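Molybdopterin adenylyltransferase (Pyrococcus furiosus, PDB 4LHB) catalyses the ATP-dependent adenylylation of molybdopterin, a step in the biosynthesis of the molybdenum and tungsten cofactors. Local coordinates at residues P113-E118 with G145-Q150. Sequence-based numbering, arbitrary orientation.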
loop_
_atom_site.group_PDB
_atom_site.type_symbol
_atom_site.label_atom_id
_atom_site.label_comp_id
_atom_site.label_asym_id
_atom_site.label_seq_id
_atom_site.Cartn_x
_atom_site.Cartn_y
_atom_site.Cartn_z
ATOM N N PRO C 113 -2.948 4.567 -9.364
ATOM C CA PRO C 113 -3.753 3.780 -8.440
ATOM C C PRO C 113 -5.049 3.179 -9.059
ATOM O O PRO C 113 -5.691 2.335 -8.450
ATOM C CB PRO C 113 -4.051 4.780 -7.284
ATOM C CG PRO C 113 -3.242 6.026 -7.552
ATOM C CD PRO C 113 -2.972 6.010 -9.030
ATOM N N LEU C 114 -5.420 3.587 -10.258
ATOM C CA LEU C 114 -6.546 2.984 -10.967
ATOM C C LEU C 114 -6.231 1.659 -11.746
ATOM O O LEU C 114 -7.161 0.893 -12.086
ATOM C CB LEU C 114 -7.141 3.999 -11.946
ATOM C CG LEU C 114 -7.677 5.303 -11.338
ATOM C CD1 LEU C 114 -8.347 6.189 -12.396
ATOM C CD2 LEU C 114 -8.623 4.987 -10.177
ATOM N N PHE C 115 -4.962 1.395 -12.028
ATOM C CA PHE C 115 -4.592 0.247 -12.821
ATOM C C PHE C 115 -4.971 -1.047 -12.149
ATOM O O PHE C 115 -4.580 -1.244 -11.037
ATOM C CB PHE C 115 -3.063 0.162 -12.997
ATOM C CG PHE C 115 -2.479 1.266 -13.781
ATOM C CD1 PHE C 115 -3.243 2.009 -14.655
ATOM C CD2 PHE C 115 -1.131 1.559 -13.661
ATOM C CE1 PHE C 115 -2.682 3.050 -15.380
ATOM C CE2 PHE C 115 -0.557 2.587 -14.396
ATOM C CZ PHE C 115 -1.343 3.337 -15.253
ATOM N N ASP C 116 -5.653 -1.958 -12.834
ATOM C CA ASP C 116 -5.793 -3.316 -12.318
ATOM C C ASP C 116 -4.551 -4.167 -12.593
ATOM O O ASP C 116 -4.285 -5.087 -11.861
ATOM C CB ASP C 116 -7.038 -3.982 -12.845
ATOM C CG ASP C 116 -8.268 -3.196 -12.533
ATOM O OD1 ASP C 116 -8.987 -3.596 -11.606
ATOM O OD2 ASP C 116 -8.521 -2.160 -13.168
ATOM N N LYS C 117 -3.782 -3.859 -13.625
ATOM C CA LYS C 117 -2.529 -4.574 -13.881
ATOM C C LYS C 117 -1.516 -3.539 -14.322
ATOM O O LYS C 117 -1.859 -2.656 -15.095
ATOM C CB LYS C 117 -2.717 -5.645 -14.986
ATOM C CG LYS C 117 -2.232 -7.053 -14.577
ATOM C CD LYS C 117 -3.382 -8.024 -14.387
ATOM C CE LYS C 117 -3.152 -9.126 -13.373
ATOM N NZ LYS C 117 -2.112 -10.154 -13.590
ATOM N N GLU C 118 -0.301 -3.578 -13.794
ATOM C CA GLU C 118 0.705 -2.615 -14.204
ATOM C C GLU C 118 1.717 -3.248 -15.173
ATOM O O GLU C 118 2.033 -4.387 -15.034
ATOM C CB GLU C 118 1.449 -2.022 -12.999
ATOM C CG GLU C 118 1.954 -0.594 -13.287
ATOM C CD GLU C 118 3.206 -0.168 -12.510
ATOM O OE1 GLU C 118 3.689 -0.961 -11.642
ATOM O OE2 GLU C 118 3.712 0.974 -12.796
ATOM N N GLY C 145 -0.488 0.908 -17.725
ATOM C CA GLY C 145 -1.224 -0.115 -17.051
ATOM C C GLY C 145 -2.578 -0.263 -17.670
ATOM O O GLY C 145 -2.935 0.536 -18.554
ATOM N N ILE C 146 -3.352 -1.212 -17.131
ATOM C CA ILE C 146 -4.670 -1.554 -17.614
ATOM C C ILE C 146 -5.711 -1.225 -16.585
ATOM O O ILE C 146 -5.625 -1.680 -15.449
ATOM C CB ILE C 146 -4.776 -3.080 -17.867
ATOM C CG1 ILE C 146 -3.796 -3.459 -18.970
ATOM C CG2 ILE C 146 -6.163 -3.471 -18.332
ATOM C CD1 ILE C 146 -2.411 -3.625 -18.416
ATOM N N ILE C 147 -6.732 -0.485 -16.995
ATOM C CA ILE C 147 -7.925 -0.326 -16.212
ATOM C C ILE C 147 -8.976 -1.262 -16.830
ATOM O O ILE C 147 -9.214 -1.193 -18.010
ATOM C CB ILE C 147 -8.444 1.140 -16.313
ATOM C CG1 ILE C 147 -7.351 2.167 -15.978
ATOM C CG2 ILE C 147 -9.699 1.363 -15.460
ATOM C CD1 ILE C 147 -7.748 3.640 -16.127
ATOM N N ARG C 148 -9.635 -2.082 -16.029
ATOM C CA ARG C 148 -10.688 -2.949 -16.480
ATOM C C ARG C 148 -12.091 -2.652 -15.951
ATOM O O ARG C 148 -12.258 -2.413 -14.754
ATOM C CB ARG C 148 -10.439 -4.319 -15.921
ATOM C CG ARG C 148 -9.205 -5.003 -16.396
ATOM C CD ARG C 148 -9.035 -6.167 -15.467
ATOM N NE ARG C 148 -7.913 -6.972 -15.873
ATOM C CZ ARG C 148 -7.319 -7.830 -15.074
ATOM N NH1 ARG C 148 -7.750 -7.947 -13.831
ATOM N NH2 ARG C 148 -6.301 -8.573 -15.513
ATOM N N GLY C 149 -13.090 -2.796 -16.827
ATOM C CA GLY C 149 -14.474 -2.920 -16.423
ATOM C C GLY C 149 -14.818 -4.385 -16.250
ATOM O O GLY C 149 -13.927 -5.169 -16.108
ATOM N N GLN C 150 -16.107 -4.730 -16.222
ATOM C CA GLN C 150 -16.589 -6.113 -16.137
ATOM C C GLN C 150 -16.107 -6.893 -17.359
ATOM O O GLN C 150 -15.633 -8.030 -17.203
ATOM C CB GLN C 150 -18.119 -6.185 -16.071
ATOM C CG GLN C 150 -18.726 -6.224 -14.682
ATOM C CD GLN C 150 -20.276 -6.088 -14.712
ATOM O OE1 GLN C 150 -20.939 -6.651 -15.584
ATOM N NE2 GLN C 150 -20.850 -5.356 -13.756
#
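K117 and I146 form an antiparallel bridge that adds the short strand 117-118 to strand 143-148, at one outer edge of the chain's mixed sheet. The evidence is a hydrogen-bonded pair: I146 N donates to K117 O at 2.9 Å, and K117 N returns a weak bond to I146 O. The same I146 O also accepts D116 N at 2.6 Å, a short but bent bond (138°), so two successive amides of one strand converge on a single carbonyl. Two residues along, at R148, the partner of the backbone amide is a side chain. With CG beside its own backbone N, D116 lets OD2 take R148 N at 3.1 Å; the bond is nearly straight (170°), but the donor lies above the carboxylate plane. This OD2 also forms a salt bridge with K75 of a second subunit, while K117 NZ forms another with E109 and a hydrogen bond with G100 O, both of a third subunit.

On the face of the sheet to which E118 points, the F115 ring lies flat against G145, whose CA sits 3.6 Å from the ring centroid and only 3° off its normal, a CH-pi contact. G145 has no side chain, and the ring occupies the place of a CB, while I147 CG1 meets the ring near its plane, 4.3 Å from F115 CD1. An alanine in place of F115 would probably leave G145 CA without its aromatic cover and I147 without this neighbour. D116 and K117 opposite I146 fit a classic beta bulge, where strand 117-118 joins the sheet edge within this chain.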